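Local coordinates for Tni2 (Pseudomonas fluorescens, PDB 6B12), which probably acts as the immunity protein that binds and neutralises Tne2, an NADase effector toxin delivered between bacteria by the type VI secretion system, at residues C[63-69]-C[79-85]; C[133-137]-C[148-152]. One frame throughout, in Å; residues are numbered along the deposited sequence.

Interaction 1 of 2, residues C[63-69]-C[79-85]; sequences QHLAILW and TLYVVSG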
loop_
_atom_site.group_PDB
_atom_site.type_symbol
_atom_site.label_atom_id
_atom_site.label_comp_id
_atom_site.label_asym_id
_atom_site.label_seq_id
_atom_site.Cartn_x
_atom_site.Cartn_y
_atom_site.Cartn_z
ATOM N N GLN C 63 10.178 -18.478 6.188
ATOM C CA GLN C 63 9.525 -19.463 7.043
ATOM C C GLN C 63 8.298 -18.881 7.720
ATOM O O GLN C 63 7.733 -19.517 8.626
ATOM C CB GLN C 63 10.525 -20.033 8.068
ATOM C CG GLN C 63 11.256 -19.006 8.951
ATOM C CD GLN C 63 12.543 -19.617 9.483
ATOM O OE1 GLN C 63 12.524 -20.385 10.449
ATOM N NE2 GLN C 63 13.650 -19.313 8.833
ATOM N N HIS C 64 7.879 -17.697 7.300
ATOM C CA HIS C 64 6.590 -17.138 7.659
ATOM C C HIS C 64 5.985 -16.489 6.434
ATOM O O HIS C 64 6.691 -16.032 5.525
ATOM C CB HIS C 64 6.730 -16.093 8.780
ATOM C CG HIS C 64 7.301 -16.648 10.036
ATOM N ND1 HIS C 64 8.645 -16.583 10.339
ATOM C CD2 HIS C 64 6.705 -17.278 11.076
ATOM C CE1 HIS C 64 8.849 -17.135 11.521
ATOM N NE2 HIS C 64 7.694 -17.577 11.984
ATOM N N LEU C 65 4.660 -16.412 6.440
ATOM C CA LEU C 65 3.936 -15.592 5.489
ATOM C C LEU C 65 3.192 -14.515 6.266
ATOM O O LEU C 65 2.735 -14.749 7.390
ATOM C CB LEU C 65 2.943 -16.427 4.679
ATOM C CG LEU C 65 3.670 -17.519 3.854
ATOM C CD1 LEU C 65 3.506 -18.853 4.572
ATOM C CD2 LEU C 65 3.119 -17.570 2.452
ATOM N N ALA C 66 3.110 -13.332 5.692
ATOM C CA ALA C 66 2.226 -12.305 6.225
ATOM C C ALA C 66 1.022 -12.246 5.301
ATOM O O ALA C 66 1.180 -12.126 4.083
ATOM C CB ALA C 66 2.918 -10.949 6.306
ATOM N N ILE C 67 -0.172 -12.324 5.882
ATOM C CA ILE C 67 -1.399 -12.455 5.114
ATOM C C ILE C 67 -2.326 -11.342 5.561
ATOM O O ILE C 67 -2.743 -11.334 6.718
ATOM C CB ILE C 67 -2.088 -13.810 5.354
ATOM C CG1 ILE C 67 -1.142 -15.005 5.138
ATOM C CG2 ILE C 67 -3.334 -13.888 4.479
ATOM C CD1 ILE C 67 -0.735 -15.170 3.751
ATOM N N LEU C 68 -2.685 -10.445 4.649
ATOM C CA LEU C 68 -3.698 -9.427 4.930
ATOM C C LEU C 68 -5.018 -9.946 4.373
ATOM O O LEU C 68 -5.178 -10.074 3.155
ATOM C CB LEU C 68 -3.298 -8.101 4.306
ATOM C CG LEU C 68 -4.231 -6.947 4.638
ATOM C CD1 LEU C 68 -4.341 -6.718 6.153
ATOM C CD2 LEU C 68 -3.690 -5.729 3.924
ATOM N N TRP C 69 -5.960 -10.224 5.272
ATOM C CA TRP C 69 -7.139 -11.037 5.010
ATOM C C TRP C 69 -8.366 -10.137 4.946
ATOM O O TRP C 69 -8.688 -9.483 5.940
ATOM C CB TRP C 69 -7.266 -12.040 6.152
ATOM C CG TRP C 69 -8.256 -13.151 6.048
ATOM C CD1 TRP C 69 -9.508 -13.210 6.627
ATOM C CD2 TRP C 69 -8.030 -14.421 5.446
ATOM N NE1 TRP C 69 -10.071 -14.443 6.385
ATOM C CE2 TRP C 69 -9.174 -15.205 5.676
ATOM C CE3 TRP C 69 -6.948 -14.982 4.745
ATOM C CZ2 TRP C 69 -9.287 -16.503 5.193
ATOM C CZ3 TRP C 69 -7.069 -16.273 4.267
ATOM C CH2 TRP C 69 -8.220 -17.013 4.501
ATOM N N THR C 79 -7.744 -7.993 8.263
ATOM C CA THR C 79 -6.975 -8.352 9.450
ATOM C C THR C 79 -5.638 -8.939 9.000
ATOM O O THR C 79 -5.598 -9.733 8.060
ATOM C CB THR C 79 -7.735 -9.375 10.312
ATOM O OG1 THR C 79 -8.996 -8.819 10.730
ATOM C CG2 THR C 79 -6.928 -9.750 11.543
ATOM N N LEU C 80 -4.563 -8.548 9.675
ATOM C CA LEU C 80 -3.225 -9.034 9.345
ATOM C C LEU C 80 -2.865 -10.232 10.212
ATOM O O LEU C 80 -2.986 -10.172 11.440
ATOM C CB LEU C 80 -2.210 -7.907 9.539
ATOM C CG LEU C 80 -0.747 -8.289 9.317
ATOM C CD1 LEU C 80 -0.473 -8.735 7.865
ATOM C CD2 LEU C 80 0.149 -7.104 9.754
ATOM N N TYR C 81 -2.390 -11.304 9.571
ATOM C CA TYR C 81 -1.927 -12.506 10.251
ATOM C C TYR C 81 -0.511 -12.825 9.806
ATOM O O TYR C 81 -0.145 -12.583 8.659
ATOM C CB TYR C 81 -2.798 -13.721 9.920
ATOM C CG TYR C 81 -4.242 -13.542 10.309
ATOM C CD1 TYR C 81 -4.676 -13.857 11.595
ATOM C CD2 TYR C 81 -5.163 -13.023 9.400
ATOM C CE1 TYR C 81 -6.011 -13.682 11.954
ATOM C CE2 TYR C 81 -6.489 -12.847 9.743
ATOM C CZ TYR C 81 -6.908 -13.175 11.028
ATOM O OH TYR C 81 -8.231 -13.008 11.387
ATOM N N VAL C 82 0.265 -13.387 10.724
ATOM C CA VAL C 82 1.538 -14.043 10.398
ATOM C C VAL C 82 1.297 -15.534 10.521
ATOM O O VAL C 82 0.900 -16.016 11.583
ATOM C CB VAL C 82 2.668 -13.588 11.327
ATOM C CG1 VAL C 82 3.939 -14.409 11.056
ATOM C CG2 VAL C 82 2.932 -12.119 11.113
ATOM N N VAL C 83 1.534 -16.267 9.437
ATOM C CA VAL C 83 1.275 -17.697 9.383
ATOM C C VAL C 83 2.612 -18.412 9.285
ATOM O O VAL C 83 3.486 -17.991 8.530
ATOM C CB VAL C 83 0.386 -18.050 8.172
ATOM C CG1 VAL C 83 0.123 -19.535 8.104
ATOM C CG2 VAL C 83 -0.947 -17.246 8.212
ATOM N N SER C 84 2.775 -19.471 10.058
ATOM C CA SER C 84 4.011 -20.240 9.988
ATOM C C SER C 84 4.124 -20.933 8.624
ATOM O O SER C 84 3.133 -21.189 7.940
ATOM C CB SER C 84 4.062 -21.278 11.119
ATOM O OG SER C 84 3.036 -22.243 10.988
ATOM N N GLY C 85 5.358 -21.220 8.215
ATOM C CA GLY C 85 5.540 -21.875 6.928
ATOM C C GLY C 85 4.870 -23.232 6.844
ATOM O O GLY C 85 4.421 -23.651 5.768
#
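Seven backbone hydrogen bonds join 63-69 and 79-85, six of them between strands 64-69 and 79-84, the two arms of an antiparallel beta hairpin. Leu65 and Val83 bond reciprocally (Leu65 N to Val83 O 2.9 Å, Val83 N to Leu65 O 2.8 Å), as do Ile67 with Tyr81 and Trp69 with Thr79, and beyond the strand ends Gly85 N prolongs the series to Gln63 O at 3.0 Å. Between these pairs, CA-H...O contacts such as Ala66 CA to Tyr81 O, 3.4 Å, fill the non-hydrogen-bonded positions. Side chains alternate between the two faces. On one, Ile67 CG1 meets Val83 CG2 at 3.8 Å, and the edge of the Tyr81 ring points at the face of the Trp69 five-membered ring in an offset edge-to-face pair, centroids 5.8 Å apart and planes at 88°. The other face is aliphatic: Ala66 CB lies 4.3 Å from Leu80 CD1, and Leu68 CD1 4.2 Å from Leu80 CB. The strand axes run at 156° and approach to 4.6 Å. Both are inner strands of a four-stranded sheet, with 54-58 bonded alongside Ala66 and Leu68 and strand 90-92 packed beside Tyr81 and Val83; Tyr108 and Phe111 of strand 102-112 cover the Ala66-Leu68-Leu80 face.

Interaction 2 of 2, residues C[133-137]-C[148-152]; sequences AMFRV and SIQHS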
loop_
_atom_site.group_PDB
_atom_site.type_symbol
_atom_site.label_atom_id
_atom_site.label_comp_id
_atom_site.label_asym_id
_atom_site.label_seq_id
_atom_site.Cartn_x
_atom_site.Cartn_y
_atom_site.Cartn_z
ATOM N N ALA C 133 -4.288 8.807 8.633
ATOM C CA ALA C 133 -2.846 8.993 8.545
ATOM C C ALA C 133 -2.171 7.641 8.411
ATOM O O ALA C 133 -2.604 6.660 9.023
ATOM C CB ALA C 133 -2.303 9.724 9.774
HETATM N N MSE C 134 -1.109 7.593 7.608
HETATM C CA MSE C 134 -0.427 6.338 7.312
HETATM C C MSE C 134 0.752 6.154 8.243
HETATM O O MSE C 134 1.508 7.103 8.514
HETATM C CB MSE C 134 0.079 6.291 5.862
HETATM C CG MSE C 134 -0.988 6.480 4.791
HETATM SE SE MSE C 134 -2.355 5.084 4.872
HETATM C CE MSE C 134 -1.214 3.514 5.063
ATOM N N PHE C 135 0.918 4.930 8.717
ATOM C CA PHE C 135 2.039 4.585 9.569
ATOM C C PHE C 135 2.714 3.355 8.999
ATOM O O PHE C 135 2.045 2.414 8.575
ATOM C CB PHE C 135 1.603 4.315 10.995
ATOM C CG PHE C 135 1.158 5.542 11.703
ATOM C CD1 PHE C 135 -0.110 6.050 11.490
ATOM C CD2 PHE C 135 2.016 6.199 12.561
ATOM C CE1 PHE C 135 -0.525 7.213 12.126
ATOM C CE2 PHE C 135 1.606 7.355 13.214
ATOM C CZ PHE C 135 0.342 7.858 12.993
ATOM N N ARG C 136 4.033 3.388 8.986
ATOM C CA ARG C 136 4.831 2.213 8.660
ATOM C C ARG C 136 4.989 1.378 9.921
ATOM O O ARG C 136 5.470 1.886 10.951
ATOM C CB ARG C 136 6.189 2.647 8.116
ATOM C CG ARG C 136 7.196 1.520 8.103
ATOM C CD ARG C 136 8.535 2.019 7.594
ATOM N NE ARG C 136 9.580 1.033 7.872
ATOM C CZ ARG C 136 10.849 1.196 7.531
ATOM N NH1 ARG C 136 11.221 2.302 6.885
ATOM N NH2 ARG C 136 11.734 0.251 7.819
ATOM N N VAL C 137 4.565 0.115 9.865
ATOM C CA VAL C 137 4.617 -0.786 11.015
ATOM C C VAL C 137 5.533 -1.948 10.664
ATOM O O VAL C 137 5.218 -2.766 9.795
ATOM C CB VAL C 137 3.225 -1.280 11.427
ATOM C CG1 VAL C 137 3.321 -2.147 12.713
ATOM C CG2 VAL C 137 2.294 -0.091 11.661
ATOM N N SER C 148 8.330 -1.659 15.501
ATOM C CA SER C 148 8.292 -0.204 15.551
ATOM C C SER C 148 7.184 0.329 14.668
ATOM O O SER C 148 6.725 -0.338 13.729
ATOM C CB SER C 148 9.612 0.410 15.107
ATOM O OG SER C 148 9.873 -0.019 13.792
ATOM N N ILE C 149 6.780 1.565 14.972
ATOM C CA ILE C 149 5.791 2.292 14.194
ATOM C C ILE C 149 6.362 3.663 13.861
ATOM O O ILE C 149 6.943 4.322 14.729
ATOM C CB ILE C 149 4.467 2.445 14.970
ATOM C CG1 ILE C 149 3.932 1.081 15.429
ATOM C CG2 ILE C 149 3.446 3.165 14.131
ATOM C CD1 ILE C 149 2.992 1.180 16.669
ATOM N N GLN C 150 6.217 4.091 12.610
ATOM C CA GLN C 150 6.694 5.411 12.212
ATOM C C GLN C 150 5.644 6.068 11.342
ATOM O O GLN C 150 5.088 5.424 10.450
ATOM C CB GLN C 150 7.995 5.382 11.394
ATOM C CG GLN C 150 9.081 4.462 11.862
ATOM C CD GLN C 150 10.041 4.116 10.729
ATOM O OE1 GLN C 150 10.461 2.965 10.586
ATOM N NE2 GLN C 150 10.373 5.113 9.900
ATOM N N HIS C 151 5.391 7.353 11.602
ATOM C CA HIS C 151 4.510 8.129 10.745
ATOM C C HIS C 151 5.051 8.122 9.319
ATOM O O HIS C 151 6.255 8.293 9.103
ATOM C CB HIS C 151 4.397 9.562 11.277
ATOM C CG HIS C 151 3.126 10.256 10.903
ATOM N ND1 HIS C 151 2.467 10.017 9.717
ATOM C CD2 HIS C 151 2.390 11.180 11.564
ATOM C CE1 HIS C 151 1.384 10.773 9.658
ATOM N NE2 HIS C 151 1.315 11.488 10.767
ATOM N N SER C 152 4.165 7.904 8.349
ATOM C CA SER C 152 4.533 7.878 6.941
ATOM C C SER C 152 3.628 8.821 6.155
ATOM O O SER C 152 2.672 9.395 6.682
ATOM C CB SER C 152 4.438 6.462 6.363
ATOM O OG SER C 152 5.039 6.403 5.080
HETATM O O HOH W 1 0.175 10.109 6.364
HETATM O O HOH W 2 8.420 1.426 11.599
#
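Two aromatic side chains set the character of this antiparallel hairpin pairing. Phe135 (chi1 -70°, m) and His151 (chi1 -154°, t) occupy a non-hydrogen-bonded position, CA atoms 4.5 Å apart, and their rings stack face to face with centroids at 4.7 Å and planes at 24°. The t rotamer of His151 also brings its ND1 within 3.3 Å of Met134 O and 3.1 Å of Ser152 O, both weak hydrogen bonds, while CE1 lies 3.8 Å from Ala133 CB. On the same face as the stack, Ile149 CG2 packs against Phe135 CD2 at 3.7 Å and Val137 CG2 at 4.2 Å.

The opposite face carries Arg136 and Gln150. Arg136 is fully extended, chi1 to chi4 all near 180°, and Gln150 OE1 lies over one face of its guanidinium; at 3.4 Å from NE the angle is too poor for a hydrogen bond. NE instead forms a salt bridge with Asp138. One water lies within hydrogen-bonding distance of Gln150 OE1 (2.7 Å), Arg136 O (3.1 Å) and Ser148 OG (3.0 Å); another joins Met134 N (3.1 Å) to Ser152 O (2.6 Å).

Reciprocal backbone bonds, Arg136 N to Gln150 O, 2.7 Å, and Gln150 N to Arg136 O, 2.9 Å, fix the register; Ser152 N also bonds to Met134 O, 2.8 Å. Strand 145-152 is an outermost strand, within this chain, of its five-stranded sheet, and 134-140 lies between it and 121-128. Leu97 and Ile99 of strand 96-99 pack on the Phe135-Val137-Ile149 face, while Arg121 and Phe79 of the Tne2 chain touch the selenomethionine at Met134 and Ser152, respectively.

In the fold
Interactions 1 and 2 follow one another along the chain, each joining the arms of a beta hairpin, but they belong to different antiparallel sheets. Their centres are about 19 Å apart and their nearest atoms about 7 Å, so they do not touch. Interaction 1 occupies the middle of the four-stranded sheet near the centre of the chain, whereas 133-137 and 148-152 lie at one side of the five-stranded sheet. Strand 102-112 of the latter connects the two environments: Tyr108 packs on Leu68 and Leu80 of the first contact and on Val137 of the second. Leu68 of interaction 1 and Met134 and Ser152 of interaction 2 pack on the Tne2 chain, so both sheets reach the toxin, the first here through a single residue.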